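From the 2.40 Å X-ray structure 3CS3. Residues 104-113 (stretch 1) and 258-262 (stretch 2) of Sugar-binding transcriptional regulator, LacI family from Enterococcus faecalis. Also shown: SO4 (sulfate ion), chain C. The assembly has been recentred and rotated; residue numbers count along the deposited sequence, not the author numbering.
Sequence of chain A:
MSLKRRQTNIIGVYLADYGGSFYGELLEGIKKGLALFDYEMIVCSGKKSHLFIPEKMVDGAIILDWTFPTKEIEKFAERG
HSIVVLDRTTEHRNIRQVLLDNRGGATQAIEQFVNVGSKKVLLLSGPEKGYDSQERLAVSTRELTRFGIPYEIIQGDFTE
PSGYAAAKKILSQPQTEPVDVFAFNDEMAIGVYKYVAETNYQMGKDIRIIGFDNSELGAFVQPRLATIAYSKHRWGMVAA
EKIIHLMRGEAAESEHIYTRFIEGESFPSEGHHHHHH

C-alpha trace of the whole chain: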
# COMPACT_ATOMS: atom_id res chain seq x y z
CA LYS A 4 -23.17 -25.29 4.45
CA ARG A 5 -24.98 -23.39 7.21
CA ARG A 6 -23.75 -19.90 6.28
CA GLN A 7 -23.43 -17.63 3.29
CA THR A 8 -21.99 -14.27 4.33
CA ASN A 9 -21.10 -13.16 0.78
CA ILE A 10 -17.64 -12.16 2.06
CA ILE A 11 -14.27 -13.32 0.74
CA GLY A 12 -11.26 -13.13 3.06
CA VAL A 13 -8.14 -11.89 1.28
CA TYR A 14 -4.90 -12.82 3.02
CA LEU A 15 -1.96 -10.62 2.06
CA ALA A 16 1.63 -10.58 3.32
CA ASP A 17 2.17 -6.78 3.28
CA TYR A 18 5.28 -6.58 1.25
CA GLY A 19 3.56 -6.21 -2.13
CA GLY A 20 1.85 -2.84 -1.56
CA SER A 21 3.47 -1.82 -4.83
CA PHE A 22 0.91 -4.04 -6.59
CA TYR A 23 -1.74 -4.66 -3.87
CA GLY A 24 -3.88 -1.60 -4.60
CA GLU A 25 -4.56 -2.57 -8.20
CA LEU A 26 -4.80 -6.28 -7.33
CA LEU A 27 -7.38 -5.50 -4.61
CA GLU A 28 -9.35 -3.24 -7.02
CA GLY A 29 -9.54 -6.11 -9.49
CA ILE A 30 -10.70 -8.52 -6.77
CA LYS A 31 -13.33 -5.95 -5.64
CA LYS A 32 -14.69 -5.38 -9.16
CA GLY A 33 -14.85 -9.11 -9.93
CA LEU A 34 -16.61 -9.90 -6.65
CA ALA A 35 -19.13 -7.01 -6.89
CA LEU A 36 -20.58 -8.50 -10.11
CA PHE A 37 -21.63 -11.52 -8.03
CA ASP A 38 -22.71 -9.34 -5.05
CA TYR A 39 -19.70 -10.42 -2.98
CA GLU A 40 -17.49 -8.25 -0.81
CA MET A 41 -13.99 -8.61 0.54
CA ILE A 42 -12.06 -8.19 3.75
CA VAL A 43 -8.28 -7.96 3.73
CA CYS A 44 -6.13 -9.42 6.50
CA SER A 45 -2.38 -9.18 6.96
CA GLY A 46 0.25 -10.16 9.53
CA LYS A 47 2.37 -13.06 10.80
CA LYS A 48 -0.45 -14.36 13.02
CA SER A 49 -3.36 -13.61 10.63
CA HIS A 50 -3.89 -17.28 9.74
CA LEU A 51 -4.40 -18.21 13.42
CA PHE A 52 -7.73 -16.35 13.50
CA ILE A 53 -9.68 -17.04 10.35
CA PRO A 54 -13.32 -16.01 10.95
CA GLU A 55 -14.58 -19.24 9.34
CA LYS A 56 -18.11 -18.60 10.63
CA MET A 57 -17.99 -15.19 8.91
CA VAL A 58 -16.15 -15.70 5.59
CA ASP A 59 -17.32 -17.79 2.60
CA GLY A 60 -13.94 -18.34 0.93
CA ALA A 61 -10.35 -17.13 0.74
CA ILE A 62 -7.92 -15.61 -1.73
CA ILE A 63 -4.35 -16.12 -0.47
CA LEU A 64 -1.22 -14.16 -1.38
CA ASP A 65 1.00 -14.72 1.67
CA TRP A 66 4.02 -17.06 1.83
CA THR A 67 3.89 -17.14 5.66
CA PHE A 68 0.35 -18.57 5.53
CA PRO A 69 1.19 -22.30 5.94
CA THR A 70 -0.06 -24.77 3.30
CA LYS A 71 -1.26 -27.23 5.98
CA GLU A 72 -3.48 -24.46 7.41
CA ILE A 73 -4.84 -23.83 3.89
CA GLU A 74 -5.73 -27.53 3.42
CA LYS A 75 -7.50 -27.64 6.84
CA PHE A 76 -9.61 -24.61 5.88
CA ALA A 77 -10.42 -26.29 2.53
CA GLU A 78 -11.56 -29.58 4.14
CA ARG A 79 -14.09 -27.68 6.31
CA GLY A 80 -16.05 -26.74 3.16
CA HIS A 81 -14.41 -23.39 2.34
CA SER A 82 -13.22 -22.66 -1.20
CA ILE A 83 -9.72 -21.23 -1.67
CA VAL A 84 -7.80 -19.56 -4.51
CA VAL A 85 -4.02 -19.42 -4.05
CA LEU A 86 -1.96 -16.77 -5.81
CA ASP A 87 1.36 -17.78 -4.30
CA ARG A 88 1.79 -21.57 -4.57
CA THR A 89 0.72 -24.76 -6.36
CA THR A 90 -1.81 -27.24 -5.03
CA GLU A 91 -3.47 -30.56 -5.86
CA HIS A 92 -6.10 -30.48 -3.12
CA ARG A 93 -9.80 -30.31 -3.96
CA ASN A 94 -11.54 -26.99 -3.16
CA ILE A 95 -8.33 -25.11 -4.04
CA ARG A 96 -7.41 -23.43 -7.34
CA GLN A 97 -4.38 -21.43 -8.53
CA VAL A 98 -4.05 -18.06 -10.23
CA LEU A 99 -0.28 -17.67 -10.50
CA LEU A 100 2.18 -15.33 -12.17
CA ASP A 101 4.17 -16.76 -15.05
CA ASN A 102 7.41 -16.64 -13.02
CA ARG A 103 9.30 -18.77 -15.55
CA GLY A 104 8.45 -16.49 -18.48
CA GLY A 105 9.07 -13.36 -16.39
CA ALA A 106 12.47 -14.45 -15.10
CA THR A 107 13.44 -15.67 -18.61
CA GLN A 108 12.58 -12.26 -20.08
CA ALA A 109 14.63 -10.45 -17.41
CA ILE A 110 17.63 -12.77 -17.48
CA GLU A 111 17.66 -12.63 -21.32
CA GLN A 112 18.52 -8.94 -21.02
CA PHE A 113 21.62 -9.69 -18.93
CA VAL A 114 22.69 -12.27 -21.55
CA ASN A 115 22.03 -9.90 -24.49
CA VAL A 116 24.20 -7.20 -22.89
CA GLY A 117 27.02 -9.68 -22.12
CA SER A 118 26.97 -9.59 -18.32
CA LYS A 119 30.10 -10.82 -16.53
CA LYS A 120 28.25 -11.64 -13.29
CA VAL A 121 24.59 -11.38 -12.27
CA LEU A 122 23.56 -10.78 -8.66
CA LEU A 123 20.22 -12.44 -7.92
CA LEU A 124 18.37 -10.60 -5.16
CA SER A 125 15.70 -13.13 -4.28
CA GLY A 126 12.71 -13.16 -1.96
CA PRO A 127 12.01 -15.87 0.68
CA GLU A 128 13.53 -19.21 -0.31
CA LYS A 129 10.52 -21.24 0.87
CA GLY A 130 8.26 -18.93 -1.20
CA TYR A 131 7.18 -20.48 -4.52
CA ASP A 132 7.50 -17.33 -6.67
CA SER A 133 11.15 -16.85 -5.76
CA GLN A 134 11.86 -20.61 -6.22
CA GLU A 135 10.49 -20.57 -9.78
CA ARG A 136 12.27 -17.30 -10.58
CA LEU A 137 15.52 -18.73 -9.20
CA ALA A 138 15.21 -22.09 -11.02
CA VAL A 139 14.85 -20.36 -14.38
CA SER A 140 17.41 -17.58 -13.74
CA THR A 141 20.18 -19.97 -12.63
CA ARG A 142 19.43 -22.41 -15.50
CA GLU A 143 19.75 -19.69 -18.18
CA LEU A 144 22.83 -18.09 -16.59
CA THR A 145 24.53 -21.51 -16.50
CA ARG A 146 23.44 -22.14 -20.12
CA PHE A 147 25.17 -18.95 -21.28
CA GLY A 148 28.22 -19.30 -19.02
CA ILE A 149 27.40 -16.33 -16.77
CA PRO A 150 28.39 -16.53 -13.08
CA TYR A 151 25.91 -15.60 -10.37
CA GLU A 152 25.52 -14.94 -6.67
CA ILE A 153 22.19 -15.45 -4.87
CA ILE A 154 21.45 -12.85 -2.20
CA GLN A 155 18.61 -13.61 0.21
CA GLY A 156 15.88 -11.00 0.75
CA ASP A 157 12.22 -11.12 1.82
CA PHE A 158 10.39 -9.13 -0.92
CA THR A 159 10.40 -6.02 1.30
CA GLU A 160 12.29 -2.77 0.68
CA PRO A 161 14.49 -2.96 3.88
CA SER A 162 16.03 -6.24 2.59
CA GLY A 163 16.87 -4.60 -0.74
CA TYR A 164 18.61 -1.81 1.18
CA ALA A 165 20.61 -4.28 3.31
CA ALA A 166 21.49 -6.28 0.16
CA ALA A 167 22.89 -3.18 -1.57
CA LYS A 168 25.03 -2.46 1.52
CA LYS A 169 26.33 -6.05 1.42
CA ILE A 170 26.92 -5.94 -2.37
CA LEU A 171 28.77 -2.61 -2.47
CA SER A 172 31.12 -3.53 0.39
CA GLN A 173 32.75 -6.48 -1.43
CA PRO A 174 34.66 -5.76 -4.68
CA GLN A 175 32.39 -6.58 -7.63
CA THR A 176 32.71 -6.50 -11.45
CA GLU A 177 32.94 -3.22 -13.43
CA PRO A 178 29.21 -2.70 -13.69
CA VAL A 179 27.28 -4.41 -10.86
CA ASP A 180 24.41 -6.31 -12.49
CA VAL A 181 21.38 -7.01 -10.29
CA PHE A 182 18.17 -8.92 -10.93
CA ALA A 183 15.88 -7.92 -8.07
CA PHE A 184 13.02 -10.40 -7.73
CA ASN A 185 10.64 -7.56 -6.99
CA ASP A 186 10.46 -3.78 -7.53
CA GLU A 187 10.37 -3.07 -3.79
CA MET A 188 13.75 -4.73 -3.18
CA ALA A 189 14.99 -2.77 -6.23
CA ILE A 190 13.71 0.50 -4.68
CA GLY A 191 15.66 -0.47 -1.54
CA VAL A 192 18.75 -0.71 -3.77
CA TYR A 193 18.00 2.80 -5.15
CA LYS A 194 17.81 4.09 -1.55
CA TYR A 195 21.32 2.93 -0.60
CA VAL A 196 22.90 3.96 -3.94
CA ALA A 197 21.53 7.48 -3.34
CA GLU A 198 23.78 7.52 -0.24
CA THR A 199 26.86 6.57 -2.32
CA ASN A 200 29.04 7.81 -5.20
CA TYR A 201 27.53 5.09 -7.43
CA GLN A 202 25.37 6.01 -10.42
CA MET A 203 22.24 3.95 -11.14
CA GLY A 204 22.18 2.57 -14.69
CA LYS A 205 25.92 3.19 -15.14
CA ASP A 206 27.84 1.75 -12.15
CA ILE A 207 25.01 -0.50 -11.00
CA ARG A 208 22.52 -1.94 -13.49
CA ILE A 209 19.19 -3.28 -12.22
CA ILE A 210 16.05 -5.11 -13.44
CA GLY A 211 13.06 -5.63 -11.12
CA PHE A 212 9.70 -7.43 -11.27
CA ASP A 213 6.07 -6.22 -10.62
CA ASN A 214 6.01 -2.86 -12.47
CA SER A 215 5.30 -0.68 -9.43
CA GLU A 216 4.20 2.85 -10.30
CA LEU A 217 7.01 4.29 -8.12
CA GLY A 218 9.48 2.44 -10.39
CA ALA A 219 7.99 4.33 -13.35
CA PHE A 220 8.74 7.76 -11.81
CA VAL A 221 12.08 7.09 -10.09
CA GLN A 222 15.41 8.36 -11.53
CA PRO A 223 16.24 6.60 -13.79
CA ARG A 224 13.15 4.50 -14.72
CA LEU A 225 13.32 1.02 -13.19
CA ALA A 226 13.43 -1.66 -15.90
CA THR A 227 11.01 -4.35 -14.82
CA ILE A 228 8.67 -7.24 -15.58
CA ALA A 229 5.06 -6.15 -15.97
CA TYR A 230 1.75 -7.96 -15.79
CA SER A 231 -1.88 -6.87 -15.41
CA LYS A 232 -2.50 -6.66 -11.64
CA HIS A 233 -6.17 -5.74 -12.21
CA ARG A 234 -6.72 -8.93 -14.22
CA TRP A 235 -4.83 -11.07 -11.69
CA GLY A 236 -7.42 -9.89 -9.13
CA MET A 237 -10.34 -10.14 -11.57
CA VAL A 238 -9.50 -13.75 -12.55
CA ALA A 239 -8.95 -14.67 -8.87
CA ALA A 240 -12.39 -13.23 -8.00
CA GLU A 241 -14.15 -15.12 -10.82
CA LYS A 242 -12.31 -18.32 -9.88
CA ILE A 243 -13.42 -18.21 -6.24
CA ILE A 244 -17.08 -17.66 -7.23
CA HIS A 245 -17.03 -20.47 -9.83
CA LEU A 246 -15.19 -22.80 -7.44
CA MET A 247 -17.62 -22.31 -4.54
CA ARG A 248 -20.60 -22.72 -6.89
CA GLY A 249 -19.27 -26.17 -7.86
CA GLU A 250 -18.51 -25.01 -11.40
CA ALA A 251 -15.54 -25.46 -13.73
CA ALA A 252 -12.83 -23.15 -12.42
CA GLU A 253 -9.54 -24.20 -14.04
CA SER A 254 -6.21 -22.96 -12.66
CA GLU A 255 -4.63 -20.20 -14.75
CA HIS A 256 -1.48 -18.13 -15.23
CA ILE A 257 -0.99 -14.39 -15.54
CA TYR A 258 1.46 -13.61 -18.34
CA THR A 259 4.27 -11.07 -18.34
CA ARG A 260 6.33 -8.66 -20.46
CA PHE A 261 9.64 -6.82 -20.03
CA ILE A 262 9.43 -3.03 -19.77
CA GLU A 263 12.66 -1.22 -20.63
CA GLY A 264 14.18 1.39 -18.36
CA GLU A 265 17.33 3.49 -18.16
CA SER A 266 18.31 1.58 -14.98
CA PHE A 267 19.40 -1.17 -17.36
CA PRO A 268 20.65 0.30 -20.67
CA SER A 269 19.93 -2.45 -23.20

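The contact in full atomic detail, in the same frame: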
# COMPACT_ATOMS: atom_id res chain seq x y z
N GLY A 104 8.38 -17.41 -17.35
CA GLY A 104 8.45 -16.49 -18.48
C GLY A 104 8.96 -15.11 -18.10
O GLY A 104 9.66 -14.47 -18.89
N GLY A 105 8.62 -14.65 -16.90
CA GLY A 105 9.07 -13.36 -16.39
C GLY A 105 10.56 -13.33 -16.10
O GLY A 105 11.25 -12.39 -16.50
N ALA A 106 11.05 -14.35 -15.41
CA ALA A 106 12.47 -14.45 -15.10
C ALA A 106 13.31 -14.70 -16.35
O ALA A 106 14.42 -14.19 -16.44
CB ALA A 106 12.73 -15.53 -14.06
N THR A 107 12.77 -15.45 -17.32
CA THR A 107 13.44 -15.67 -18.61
C THR A 107 13.60 -14.37 -19.38
O THR A 107 14.66 -14.10 -19.93
CB THR A 107 12.67 -16.70 -19.49
OG1 THR A 107 12.66 -17.97 -18.84
CG2 THR A 107 13.32 -16.87 -20.86
N GLN A 108 12.54 -13.55 -19.40
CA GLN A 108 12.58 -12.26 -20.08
C GLN A 108 13.55 -11.27 -19.44
O GLN A 108 14.17 -10.47 -20.14
CB GLN A 108 11.17 -11.68 -20.18
CG GLN A 108 10.34 -12.30 -21.30
CD GLN A 108 8.87 -11.91 -21.24
OE1 GLN A 108 8.35 -11.24 -22.13
NE2 GLN A 108 8.20 -12.32 -20.17
N ALA A 109 13.70 -11.33 -18.12
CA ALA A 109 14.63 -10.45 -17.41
C ALA A 109 16.06 -10.91 -17.59
O ALA A 109 16.95 -10.10 -17.86
CB ALA A 109 14.30 -10.38 -15.95
N ILE A 110 16.29 -12.21 -17.44
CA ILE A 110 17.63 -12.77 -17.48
C ILE A 110 18.21 -12.80 -18.91
O ILE A 110 19.43 -12.82 -19.09
CB ILE A 110 17.66 -14.15 -16.76
CG1 ILE A 110 18.93 -14.29 -15.92
CG2 ILE A 110 17.46 -15.29 -17.73
CD1 ILE A 110 18.85 -13.58 -14.58
N GLU A 111 17.32 -12.75 -19.90
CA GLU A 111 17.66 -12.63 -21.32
C GLU A 111 18.35 -11.31 -21.60
O GLU A 111 19.19 -11.22 -22.49
CB GLU A 111 16.39 -12.70 -22.15
CG GLU A 111 16.55 -13.13 -23.58
CD GLU A 111 15.21 -13.37 -24.26
OE1 GLU A 111 14.46 -12.38 -24.46
OE2 GLU A 111 14.90 -14.54 -24.58
N GLN A 112 17.97 -10.28 -20.84
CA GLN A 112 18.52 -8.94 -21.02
C GLN A 112 19.95 -8.86 -20.52
O GLN A 112 20.77 -8.12 -21.08
CB GLN A 112 17.66 -7.91 -20.30
CG GLN A 112 16.20 -7.89 -20.72
CD GLN A 112 16.02 -7.40 -22.13
OE1 GLN A 112 16.60 -6.39 -22.53
NE2 GLN A 112 15.20 -8.10 -22.91
N PHE A 113 20.25 -9.61 -19.45
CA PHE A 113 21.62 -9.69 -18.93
C PHE A 113 22.53 -10.45 -19.90
O PHE A 113 23.67 -10.05 -20.12
CB PHE A 113 21.66 -10.34 -17.55
CG PHE A 113 20.95 -9.54 -16.48
CD1 PHE A 113 21.62 -8.55 -15.77
CD2 PHE A 113 19.62 -9.81 -16.18
CE1 PHE A 113 20.97 -7.82 -14.78
CE2 PHE A 113 18.95 -9.09 -15.20
CZ PHE A 113 19.63 -8.09 -14.49
N TYR A 258 0.26 -13.69 -17.51
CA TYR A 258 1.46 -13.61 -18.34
C TYR A 258 2.12 -12.24 -18.30
O TYR A 258 1.48 -11.24 -17.96
CB TYR A 258 1.19 -14.12 -19.77
CG TYR A 258 0.89 -15.61 -19.75
CD1 TYR A 258 1.92 -16.53 -19.63
CD2 TYR A 258 -0.42 -16.09 -19.81
CE1 TYR A 258 1.67 -17.90 -19.58
CE2 TYR A 258 -0.69 -17.47 -19.76
CZ TYR A 258 0.36 -18.36 -19.65
OH TYR A 258 0.14 -19.72 -19.61
N THR A 259 3.41 -12.22 -18.60
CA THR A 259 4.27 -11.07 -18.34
C THR A 259 4.96 -10.51 -19.58
O THR A 259 5.01 -11.15 -20.63
CB THR A 259 5.37 -11.43 -17.31
OG1 THR A 259 6.20 -12.47 -17.84
CG2 THR A 259 4.77 -11.89 -15.97
N ARG A 260 5.51 -9.30 -19.43
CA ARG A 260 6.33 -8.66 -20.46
C ARG A 260 7.42 -7.81 -19.81
O ARG A 260 7.24 -7.30 -18.70
CB ARG A 260 5.47 -7.81 -21.41
CG ARG A 260 4.94 -6.50 -20.83
CD ARG A 260 3.81 -5.93 -21.68
NE ARG A 260 3.68 -4.48 -21.51
CZ ARG A 260 2.98 -3.87 -20.55
NH1 ARG A 260 2.31 -4.57 -19.65
NH2 ARG A 260 2.95 -2.54 -20.51
N PHE A 261 8.56 -7.69 -20.49
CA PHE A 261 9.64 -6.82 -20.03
C PHE A 261 9.35 -5.37 -20.43
O PHE A 261 8.91 -5.10 -21.55
CB PHE A 261 11.00 -7.30 -20.58
CG PHE A 261 12.14 -6.33 -20.33
CD1 PHE A 261 12.64 -6.15 -19.04
CD2 PHE A 261 12.71 -5.61 -21.37
CE1 PHE A 261 13.68 -5.26 -18.80
CE2 PHE A 261 13.75 -4.72 -21.14
CZ PHE A 261 14.24 -4.54 -19.84
N ILE A 262 9.58 -4.45 -19.50
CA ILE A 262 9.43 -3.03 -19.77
C ILE A 262 10.79 -2.37 -19.57
O ILE A 262 11.34 -2.40 -18.46
CB ILE A 262 8.37 -2.36 -18.85
CG1 ILE A 262 6.97 -2.89 -19.17
CG2 ILE A 262 8.43 -0.82 -18.95
CD1 ILE A 262 5.84 -2.01 -18.67
S SO4 C . -3.05 -21.03 -18.59
O1 SO4 C . -2.28 -20.72 -19.78
O2 SO4 C . -4.20 -21.85 -18.92
O3 SO4 C . -2.23 -21.75 -17.62
O4 SO4 C . -3.48 -19.75 -18.03
O HOH W 1 8.60 -8.60 -23.01

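Residues 104-113 form part of a longer helix. Residues 260-262 form a strand that passes alongside it, and Thr259 lies just before them. The helix and strand axes approach to 8.0 Å and diverge by 41°. The contact is small, burying 273 Å² in all, and rests mainly on Gln108, Gln112, Thr259 and Phe261.

Thr259 points its CB toward the helix, with chi1 in the p well. In this rotamer OG1 packs against the helix backbone, 3.3 Å from Gly105 CA. A CB built ideally on Gly105 would lie 3.5 Å from Thr259 OG1, close but not a clear clash, so the geometry does not show that a glycine is required here. Gly105 N is 3.4 Å from the same OG1, but the angle is too poor for a hydrogen bond.

Gln108 is the polar centre of the contact. Its chi1 is m and its chi2 t, which carries the amide back along the helix and toward the strand. The chi3 angle of 116° sets the two ends of the amide to different tasks. NE2 donates to Gly104 O at 2.9 Å, an oxygen that also accepts the backbone bond from Gln108 N at 3.1 Å. The side chain is thus tied to its own helix one turn earlier. NE2 also gives a weak hydrogen bond to Thr259 O across the contact, at 3.4 Å. OE1 faces the strand but is 3.9 Å from Phe261 N. Water 1 spans this gap. It donates to Gln108 OE1 at 2.8 Å and accepts from Phe261 N at 2.7 Å.

Phe261 has the largest area covered by the helix, 77 Å². Its CB points toward the helix and lies 4.4 Å from Gln108 CB. With chi1 t, the ring extends along the helix to Gln112, one turn beyond Gln108. Gln112 is m at both chi1 and chi2, so its side chain folds over one face of the ring. Gln112 CG sits 3.9 Å from the centroid of the Phe261 ring, only 9° off the ring normal, in a CH-pi contact. Gln112 CD lies over the same face. Gln112 OE1 approaches Phe261 CE2 at 3.6 Å.

Arg260 points its CB away from the helix, as expected between the inward-facing Thr259 and Phe261. Its CA still lies 3.7 Å from Gln108 OE1. Tyr258 makes no contact with the helix. Its OH donates to SO4 O1 at 2.6 Å, and this sulfate probably came from the crystallisation liquor.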